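Long-range contacts in intracellular serine protease (Bacillus licheniformis, PDB 4ZOQ), which cleaves peptide bonds in a sequence-specific manner as a subtilase-family serine protease linked to lanthipeptides, probably acting as an endopeptidase: residues Gly53-His58 with Tyr250-Asp255; Gly81-His86 with Pro105-Asp110; Ala91-Ile96 with Asp244-Thr249. One frame throughout, in Å; residues are numbered along the deposited sequence.

Starting from the N terminus, the chain leaves strand 46-51 into 53-58, passes through 81-86 into helix 86-97, which holds 91-96, and then enters strand 102-110. Interaction 2 closes the short loop from 81-86 to 105-110, around that helix. Much later, strand 246-249 returns to the helix in interaction 3, and the loop that follows at once meets 53-58 in interaction 1. Interaction 1 closes the widest loop, and the other two nest inside it, while interactions 2 and 3 cross because their segments alternate. The first touches both others: Lys254 reaches Pro83, and Leu54 packs on Ala91. They join the central sheet, helix 86-97 and the 246-255 region.

Interaction 1: residues Gly53-His58 with Tyr250-Asp255; sequences GLDLDH and YPKGKD
With CG anti to the backbone N (chi1 -172°), Asp55 sends its carboxylate across to the turn that starts at Pro251; a like first torsion sets His58 CG, and chi2 turns the ring so that its CD2 edge faces Tyr250 O. Asp55 OD2 accepts the backbone N-H of Lys252 at 3.0 Å between OD2 and N. That bond is fairly straight (159°) and arrives 44° above the carboxylate plane. The other oxygen, OD1, takes a hydrogen bond from a water that lies 2.6 Å from Gly253 N and accepts from it. One carboxylate thus holds two successive amides of a type I turn, Pro251 to Lys254, the first directly and the second through the water. An alanine here would probably leave the Lys252 amide without its acceptor and the bridging water without one of its anchors. His58 CD2 is 3.1 Å from Tyr250 O, and NE2 bonds to Gly268 O. Lys252 and Asp57 form at most a long ion pair, the lysine end being poorly placed. Two turn-bearing loops, after strands 46-51 and 246-249, are thus joined at the edge of the active-site region, the Tyr250 side chain about 7 Å from that of His86, a predicted charge relay residue. Helix 86-97 lies against both: Thr88 bonds to Asp55 N and packs on Pro251, and Gln89 packs on Tyr250.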
loop_
_atom_site.group_PDB
_atom_site.type_symbol
_atom_site.label_atom_id
_atom_site.label_comp_id
_atom_site.label_asym_id
_atom_site.label_seq_id
_atom_site.Cartn_x
_atom_site.Cartn_y
_atom_site.Cartn_z
ATOM N N GLY B 53 -11.077 -0.628 -1.968
ATOM C CA GLY B 53 -11.853 -0.269 -3.140
ATOM C C GLY B 53 -11.545 1.143 -3.555
ATOM O O GLY B 53 -10.523 1.696 -3.185
ATOM N N LEU B 54 -12.442 1.766 -4.294
ATOM C CA LEU B 54 -12.132 3.094 -4.781
ATOM C C LEU B 54 -13.384 3.788 -5.235
ATOM O O LEU B 54 -14.237 3.198 -5.882
ATOM C CB LEU B 54 -11.104 3.021 -5.911
ATOM C CG LEU B 54 -10.583 4.298 -6.572
ATOM C CD1 LEU B 54 -10.030 5.267 -5.539
ATOM C CD2 LEU B 54 -9.505 3.955 -7.540
ATOM N N ASP B 55 -13.467 5.063 -4.893
ATOM C CA ASP B 55 -14.516 5.937 -5.366
ATOM C C ASP B 55 -14.231 6.301 -6.827
ATOM O O ASP B 55 -13.559 7.291 -7.131
ATOM C CB ASP B 55 -14.585 7.170 -4.462
ATOM C CG ASP B 55 -15.763 8.049 -4.765
ATOM O OD1 ASP B 55 -16.827 7.505 -5.133
ATOM O OD2 ASP B 55 -15.627 9.285 -4.615
ATOM N N LEU B 56 -14.766 5.472 -7.721
ATOM C CA LEU B 56 -14.418 5.443 -9.149
ATOM C C LEU B 56 -14.719 6.731 -9.902
ATOM O O LEU B 56 -14.137 6.992 -10.960
ATOM C CB LEU B 56 -15.142 4.274 -9.824
ATOM C CG LEU B 56 -14.788 2.909 -9.230
ATOM C CD1 LEU B 56 -15.677 1.806 -9.795
ATOM C CD2 LEU B 56 -13.332 2.610 -9.523
ATOM N N ASP B 57 -15.669 7.512 -9.406
ATOM C CA ASP B 57 -16.032 8.702 -10.141
ATOM C C ASP B 57 -15.671 10.000 -9.383
ATOM O O ASP B 57 -16.203 11.079 -9.687
ATOM C CB ASP B 57 -17.538 8.652 -10.452
ATOM C CG ASP B 57 -17.916 9.490 -11.658
ATOM O OD1 ASP B 57 -17.114 9.530 -12.626
ATOM O OD2 ASP B 57 -18.999 10.119 -11.635
ATOM N N HIS B 58 -14.741 9.909 -8.441
ATOM C CA HIS B 58 -14.215 11.093 -7.763
ATOM C C HIS B 58 -13.585 12.012 -8.807
ATOM O O HIS B 58 -12.809 11.549 -9.644
ATOM C CB HIS B 58 -13.197 10.716 -6.670
ATOM C CG HIS B 58 -12.840 11.850 -5.751
ATOM N ND1 HIS B 58 -12.050 12.915 -6.143
ATOM C CD2 HIS B 58 -13.184 12.094 -4.464
ATOM C CE1 HIS B 58 -11.915 13.757 -5.136
ATOM N NE2 HIS B 58 -12.592 13.283 -4.105
ATOM N N TYR B 250 -11.570 12.027 -0.480
ATOM C CA TYR B 250 -12.502 11.232 0.304
ATOM C C TYR B 250 -13.726 11.012 -0.593
ATOM O O TYR B 250 -14.016 11.879 -1.438
ATOM C CB TYR B 250 -12.832 11.964 1.604
ATOM C CG TYR B 250 -13.370 11.081 2.711
ATOM C CD1 TYR B 250 -12.572 10.088 3.292
ATOM C CD2 TYR B 250 -14.652 11.283 3.218
ATOM C CE1 TYR B 250 -13.055 9.286 4.312
ATOM C CE2 TYR B 250 -15.143 10.497 4.243
ATOM C CZ TYR B 250 -14.338 9.502 4.788
ATOM O OH TYR B 250 -14.830 8.733 5.798
ATOM N N PRO B 251 -14.377 9.830 -0.493
ATOM C CA PRO B 251 -15.491 9.521 -1.405
ATOM C C PRO B 251 -16.508 10.665 -1.445
ATOM O O PRO B 251 -17.028 11.089 -0.419
ATOM C CB PRO B 251 -16.090 8.252 -0.810
ATOM C CG PRO B 251 -14.951 7.593 -0.087
ATOM C CD PRO B 251 -14.148 8.741 0.482
ATOM N N LYS B 252 -16.752 11.189 -2.637
ATOM C CA LYS B 252 -17.473 12.442 -2.755
ATOM C C LYS B 252 -18.908 12.327 -2.226
ATOM O O LYS B 252 -19.476 13.298 -1.729
ATOM C CB LYS B 252 -17.474 12.911 -4.207
ATOM C CG LYS B 252 -18.759 12.616 -4.922
ATOM C CD LYS B 252 -18.647 12.694 -6.433
ATOM C CE LYS B 252 -18.021 11.446 -7.006
ATOM N NZ LYS B 252 -17.838 11.647 -8.466
ATOM N N GLY B 253 -19.491 11.139 -2.298
ATOM C CA GLY B 253 -20.853 10.982 -1.835
ATOM C C GLY B 253 -20.931 10.566 -0.386
ATOM O O GLY B 253 -21.986 10.149 0.080
ATOM N N LYS B 254 -19.822 10.688 0.336
ATOM C CA LYS B 254 -19.765 10.267 1.728
ATOM C C LYS B 254 -19.584 11.517 2.574
ATOM O O LYS B 254 -18.893 12.431 2.155
ATOM C CB LYS B 254 -18.632 9.245 1.925
ATOM C CG LYS B 254 -18.675 8.478 3.234
ATOM C CD LYS B 254 -17.427 7.630 3.471
ATOM C CE LYS B 254 -17.443 7.023 4.882
ATOM N NZ LYS B 254 -18.098 5.691 4.918
ATOM N N ASP B 255 -20.236 11.599 3.731
ATOM C CA ASP B 255 -20.060 12.768 4.607
ATOM C C ASP B 255 -18.660 12.763 5.208
ATOM O O ASP B 255 -18.192 11.721 5.664
ATOM C CB ASP B 255 -21.082 12.785 5.750
ATOM C CG ASP B 255 -22.501 13.113 5.298
ATOM O OD1 ASP B 255 -22.721 13.821 4.273
ATOM O OD2 ASP B 255 -23.418 12.681 6.024
HETATM O O HOH W 1 -18.999 8.804 -3.358
#

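Interaction 2: residues Gly81-His86 with Pro105-Asp110; sequences GDPTGH and PYQVLD
Pro83 and Thr84 belong to the loop that delivers His86, predicted to be part of the charge relay system, to the start of its helix, and they pack against Gln107 and Asp110 of the neighbouring strand. Pro83 and Gln107 meet tip to tip, with CD of the proline 3.9 Å from NE2 of the amide. Gln107 gets there with CG anti to the backbone N (chi1 -180°) and a chain extended beyond it. Its OE1 receives a 2.7 Å hydrogen bond from a water that also accepts, weakly, from Gly81 N, so a solvent molecule links the two segments. Further along, the methyl CG2 of Thr84 lies 3.9 Å from Asp110 C, a plain van der Waals touch. The hydroxyl of Thr84 points elsewhere: OG1 is hydrogen-bonded to Ser52 OG and takes a weak bond from His86 N at 3.3 Å. Within the loop, Asp82 OD1, also bonded to Ser52 OG, accepts Gly85 N at 3.1 Å, from 59° above the carboxylate plane, an Asx motif. It holds the chain just before the helix, where Gly85 takes the N-cap position with a backbone conformation that would press a beta carbon against the preceding carbonyl oxygen. His86 ND1 is bonded to Asp51 OD1, consistent with the Asp-His pair of the predicted charge relay system. The contact lies where the N-terminal end of helix 86-97 passes strand 102-110, which runs parallel to strand 46-51 in the central sheet and is backed by helix 116-128 through Val108 and Tyr106.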
loop_
_atom_site.group_PDB
_atom_site.type_symbol
_atom_site.label_atom_id
_atom_site.label_comp_id
_atom_site.label_asym_id
_atom_site.label_seq_id
_atom_site.Cartn_x
_atom_site.Cartn_y
_atom_site.Cartn_z
ATOM N N GLY B 81 -17.206 0.762 -5.718
ATOM C CA GLY B 81 -17.065 1.948 -4.893
ATOM C C GLY B 81 -16.130 1.712 -3.728
ATOM O O GLY B 81 -15.303 0.812 -3.764
ATOM N N ASP B 82 -16.253 2.532 -2.697
ATOM C CA ASP B 82 -15.368 2.448 -1.536
ATOM C C ASP B 82 -16.147 2.774 -0.275
ATOM O O ASP B 82 -16.270 3.937 0.091
ATOM C CB ASP B 82 -14.189 3.405 -1.702
ATOM C CG ASP B 82 -13.208 3.348 -0.553
ATOM O OD1 ASP B 82 -13.326 2.472 0.320
ATOM O OD2 ASP B 82 -12.327 4.230 -0.505
ATOM N N PRO B 83 -16.630 1.744 0.422
ATOM C CA PRO B 83 -17.519 1.931 1.572
ATOM C C PRO B 83 -16.835 2.671 2.735
ATOM O O PRO B 83 -17.460 3.545 3.348
ATOM C CB PRO B 83 -17.887 0.501 1.956
ATOM C CG PRO B 83 -16.689 -0.325 1.513
ATOM C CD PRO B 83 -16.202 0.340 0.255
ATOM N N THR B 84 -15.581 2.336 3.044
ATOM C CA THR B 84 -14.929 2.937 4.205
ATOM C C THR B 84 -14.208 4.253 3.880
ATOM O O THR B 84 -14.079 5.120 4.751
ATOM C CB THR B 84 -13.918 1.969 4.826
ATOM O OG1 THR B 84 -12.788 1.837 3.950
ATOM C CG2 THR B 84 -14.551 0.609 5.035
ATOM N N GLY B 85 -13.787 4.422 2.623
ATOM C CA GLY B 85 -13.076 5.629 2.217
ATOM C C GLY B 85 -11.551 5.514 2.255
ATOM O O GLY B 85 -10.833 6.388 1.777
ATOM N N HIS B 86 -11.063 4.425 2.829
ATOM C CA HIS B 86 -9.650 4.228 3.051
ATOM C C HIS B 86 -8.839 4.142 1.759
ATOM O O HIS B 86 -7.773 4.738 1.661
ATOM C CB HIS B 86 -9.457 2.964 3.881
ATOM C CG HIS B 86 -8.060 2.767 4.368
ATOM N ND1 HIS B 86 -7.133 2.007 3.681
ATOM C CD2 HIS B 86 -7.440 3.190 5.496
ATOM C CE1 HIS B 86 -5.994 1.997 4.351
ATOM N NE2 HIS B 86 -6.154 2.702 5.458
ATOM N N PRO B 105 -7.711 -0.352 -8.588
ATOM C CA PRO B 105 -8.128 -0.804 -7.251
ATOM C C PRO B 105 -8.232 -2.329 -7.174
ATOM O O PRO B 105 -8.896 -2.931 -8.023
ATOM C CB PRO B 105 -9.510 -0.155 -7.071
ATOM C CG PRO B 105 -10.061 -0.060 -8.492
ATOM C CD PRO B 105 -8.849 0.113 -9.414
ATOM N N TYR B 106 -7.534 -2.932 -6.211
ATOM C CA TYR B 106 -7.716 -4.325 -5.842
ATOM C C TYR B 106 -8.297 -4.361 -4.449
ATOM O O TYR B 106 -7.547 -4.300 -3.459
ATOM C CB TYR B 106 -6.403 -5.102 -5.879
ATOM C CG TYR B 106 -5.842 -5.313 -7.273
ATOM C CD1 TYR B 106 -5.286 -4.256 -7.989
ATOM C CD2 TYR B 106 -5.867 -6.562 -7.867
ATOM C CE1 TYR B 106 -4.766 -4.437 -9.251
ATOM C CE2 TYR B 106 -5.342 -6.763 -9.140
ATOM C CZ TYR B 106 -4.797 -5.693 -9.825
ATOM O OH TYR B 106 -4.279 -5.878 -11.083
ATOM N N GLN B 107 -9.624 -4.468 -4.378
ATOM C CA GLN B 107 -10.366 -4.358 -3.121
ATOM C C GLN B 107 -10.289 -5.623 -2.276
ATOM O O GLN B 107 -10.903 -6.642 -2.591
ATOM C CB GLN B 107 -11.834 -3.997 -3.390
ATOM C CG GLN B 107 -12.647 -3.868 -2.108
ATOM C CD GLN B 107 -13.981 -3.173 -2.331
ATOM O OE1 GLN B 107 -14.353 -2.877 -3.460
ATOM N NE2 GLN B 107 -14.670 -2.855 -1.251
ATOM N N VAL B 108 -9.515 -5.557 -1.204
ATOM C CA VAL B 108 -9.357 -6.697 -0.308
ATOM C C VAL B 108 -9.772 -6.360 1.114
ATOM O O VAL B 108 -9.678 -7.191 2.007
ATOM C CB VAL B 108 -7.915 -7.196 -0.316
ATOM C CG1 VAL B 108 -7.489 -7.550 -1.726
ATOM C CG2 VAL B 108 -6.986 -6.128 0.255
ATOM N N LEU B 109 -10.232 -5.133 1.310
ATOM C CA LEU B 109 -10.684 -4.665 2.617
ATOM C C LEU B 109 -12.086 -4.093 2.525
ATOM O O LEU B 109 -12.513 -3.586 1.470
ATOM C CB LEU B 109 -9.754 -3.581 3.188
ATOM C CG LEU B 109 -8.249 -3.821 3.307
ATOM C CD1 LEU B 109 -7.566 -2.525 3.721
ATOM C CD2 LEU B 109 -7.970 -4.925 4.306
ATOM N N ASP B 110 -12.826 -4.258 3.608
ATOM C CA ASP B 110 -14.040 -3.494 3.848
ATOM C C ASP B 110 -14.127 -3.249 5.343
ATOM O O ASP B 110 -13.117 -3.358 6.035
ATOM C CB ASP B 110 -15.285 -4.176 3.271
ATOM C CG ASP B 110 -15.501 -5.584 3.799
ATOM O OD1 ASP B 110 -14.831 -6.018 4.769
ATOM O OD2 ASP B 110 -16.370 -6.261 3.213
HETATM O O HOH W 2 -16.808 -2.239 -4.358
#

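Interaction 3: residues Ala91-Ile96 with Asp244-Thr249; sequences AGMINI and DLVLTT
Met93 supplies the apolar part of this contact, its terminal methyl meeting the methyls of Val246 and Thr248. CG stands anti to the carbonyl carbon (chi1 -61°), and the chain then bends at chi2 and chi3. The side chains of Met93 and Val246 lie aslant to one another, with CE 3.6 Å from Val246 CG2. The same CE is 4.1 Å from Thr248 CG2, and it also lies against the backbone oxygen of Leu247, 3.5 Å from Leu247 O.

Close packing of a side-chain oxygen on a glycine is the second kind. Gly92 presents its bare CA to Thr249, 3.2 Å from OG1 of that residue, and a beta carbon at this position would clash with the same oxygen. The glycine thus lets the end of the strand lie close to the helix: the two short axes approach to 7.3 Å and run at 103° to each other.

Polar groups form the third class, and their partners lie beyond the two segments. Thr249 OG1 is hydrogen-bonded to Thr88 O, on the preceding turn of the same helix, so the buried hydroxyl has a mate although it bonds to nothing in Gly92. Thr248 OG1 bonds to Ser270 O and to Gln89 NE2.

The helix begins at His86, so this is buried core packing behind the predicted active site, the Met93 side chain about 8 Å from that of Ser276. In the fold, helix 86-97 lies across strand 246-249, whose antiparallel partner is 269-272. Helix 24-30, through Phe25, packs on both Met93 and Val246. Helix 275-297 meets Met93 through Pro280, and Val246 and Thr248 through Leu277.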
loop_
_atom_site.group_PDB
_atom_site.type_symbol
_atom_site.label_atom_id
_atom_site.label_comp_id
_atom_site.label_asym_id
_atom_site.label_seq_id
_atom_site.Cartn_x
_atom_site.Cartn_y
_atom_site.Cartn_z
ATOM N N ALA B 91 -5.465 6.407 -2.634
ATOM C CA ALA B 91 -5.398 6.754 -4.059
ATOM C C ALA B 91 -5.004 8.222 -4.310
ATOM O O ALA B 91 -4.228 8.528 -5.215
ATOM C CB ALA B 91 -6.746 6.456 -4.714
ATOM N N GLY B 92 -5.579 9.134 -3.532
ATOM C CA GLY B 92 -5.279 10.536 -3.690
ATOM C C GLY B 92 -3.816 10.839 -3.448
ATOM O O GLY B 92 -3.260 11.722 -4.102
ATOM N N MET B 93 -3.157 10.085 -2.575
ATOM C CA MET B 93 -1.765 10.409 -2.326
ATOM C C MET B 93 -0.898 9.991 -3.507
ATOM O O MET B 93 0.087 10.673 -3.820
ATOM C CB MET B 93 -1.258 9.772 -1.045
ATOM C CG MET B 93 -1.989 10.221 0.190
ATOM S SD MET B 93 -2.316 11.975 0.212
ATOM C CE MET B 93 -2.188 12.313 1.993
ATOM N N ILE B 94 -1.249 8.894 -4.178
ATOM C CA ILE B 94 -0.565 8.554 -5.409
ATOM C C ILE B 94 -0.840 9.639 -6.436
ATOM O O ILE B 94 0.062 10.096 -7.145
ATOM C CB ILE B 94 -1.049 7.224 -6.023
ATOM C CG1 ILE B 94 -0.727 6.019 -5.147
ATOM C CG2 ILE B 94 -0.492 7.046 -7.443
ATOM C CD1 ILE B 94 -1.684 4.891 -5.409
ATOM N N ASN B 95 -2.113 10.020 -6.541
ATOM C CA ASN B 95 -2.524 10.953 -7.585
ATOM C C ASN B 95 -1.925 12.361 -7.476
ATOM O O ASN B 95 -1.510 12.933 -8.479
ATOM C CB ASN B 95 -4.042 11.069 -7.614
ATOM C CG ASN B 95 -4.521 11.969 -8.717
ATOM O OD1 ASN B 95 -4.374 11.652 -9.894
ATOM N ND2 ASN B 95 -5.051 13.123 -8.350
ATOM N N ILE B 96 -1.877 12.919 -6.265
ATOM C CA ILE B 96 -1.441 14.306 -6.100
ATOM C C ILE B 96 0.029 14.472 -6.523
ATOM O O ILE B 96 0.403 15.524 -7.028
ATOM C CB ILE B 96 -1.659 14.810 -4.650
ATOM C CG1 ILE B 96 -1.561 16.325 -4.600
ATOM C CG2 ILE B 96 -0.718 14.150 -3.646
ATOM C CD1 ILE B 96 -2.630 17.058 -5.398
ATOM N N ASP B 244 -0.932 20.375 10.913
ATOM C CA ASP B 244 -0.085 19.187 10.988
ATOM C C ASP B 244 -0.725 17.989 10.335
ATOM O O ASP B 244 -0.049 16.985 10.121
ATOM C CB ASP B 244 0.285 18.856 12.443
ATOM C CG ASP B 244 1.480 19.680 12.951
ATOM O OD1 ASP B 244 2.117 20.358 12.125
ATOM O OD2 ASP B 244 1.779 19.673 14.172
ATOM N N LEU B 245 -2.013 18.104 10.007
ATOM C CA LEU B 245 -2.763 17.060 9.287
ATOM C C LEU B 245 -2.601 17.200 7.772
ATOM O O LEU B 245 -2.147 18.242 7.288
ATOM C CB LEU B 245 -4.241 17.130 9.677
ATOM C CG LEU B 245 -4.629 16.721 11.110
ATOM C CD1 LEU B 245 -6.059 17.173 11.510
ATOM C CD2 LEU B 245 -4.514 15.176 11.223
ATOM N N VAL B 246 -2.998 16.175 7.019
ATOM C CA VAL B 246 -2.841 16.226 5.574
ATOM C C VAL B 246 -4.188 16.064 4.886
ATOM O O VAL B 246 -5.059 15.331 5.371
ATOM C CB VAL B 246 -1.826 15.149 5.056
ATOM C CG1 VAL B 246 -0.448 15.430 5.641
ATOM C CG2 VAL B 246 -2.271 13.701 5.358
ATOM N N LEU B 247 -4.381 16.768 3.771
ATOM C CA LEU B 247 -5.629 16.616 3.033
ATOM C C LEU B 247 -5.636 15.288 2.263
ATOM O O LEU B 247 -4.614 14.851 1.738
ATOM C CB LEU B 247 -5.864 17.794 2.079
ATOM C CG LEU B 247 -7.335 18.011 1.681
ATOM C CD1 LEU B 247 -8.134 18.397 2.908
ATOM C CD2 LEU B 247 -7.506 19.059 0.599
ATOM N N THR B 248 -6.808 14.675 2.189
ATOM C CA THR B 248 -7.033 13.452 1.418
ATOM C C THR B 248 -8.252 13.601 0.506
ATOM O O THR B 248 -9.221 14.326 0.814
ATOM C CB THR B 248 -7.294 12.247 2.349
ATOM O OG1 THR B 248 -8.466 12.499 3.157
ATOM C CG2 THR B 248 -6.126 12.010 3.263
ATOM N N THR B 249 -8.234 12.879 -0.598
ATOM C CA THR B 249 -9.455 12.712 -1.366
ATOM C C THR B 249 -10.295 11.700 -0.616
ATOM O O THR B 249 -9.807 10.664 -0.162
ATOM C CB THR B 249 -9.195 12.266 -2.804
ATOM O OG1 THR B 249 -8.248 11.197 -2.791
ATOM C CG2 THR B 249 -8.608 13.400 -3.627
#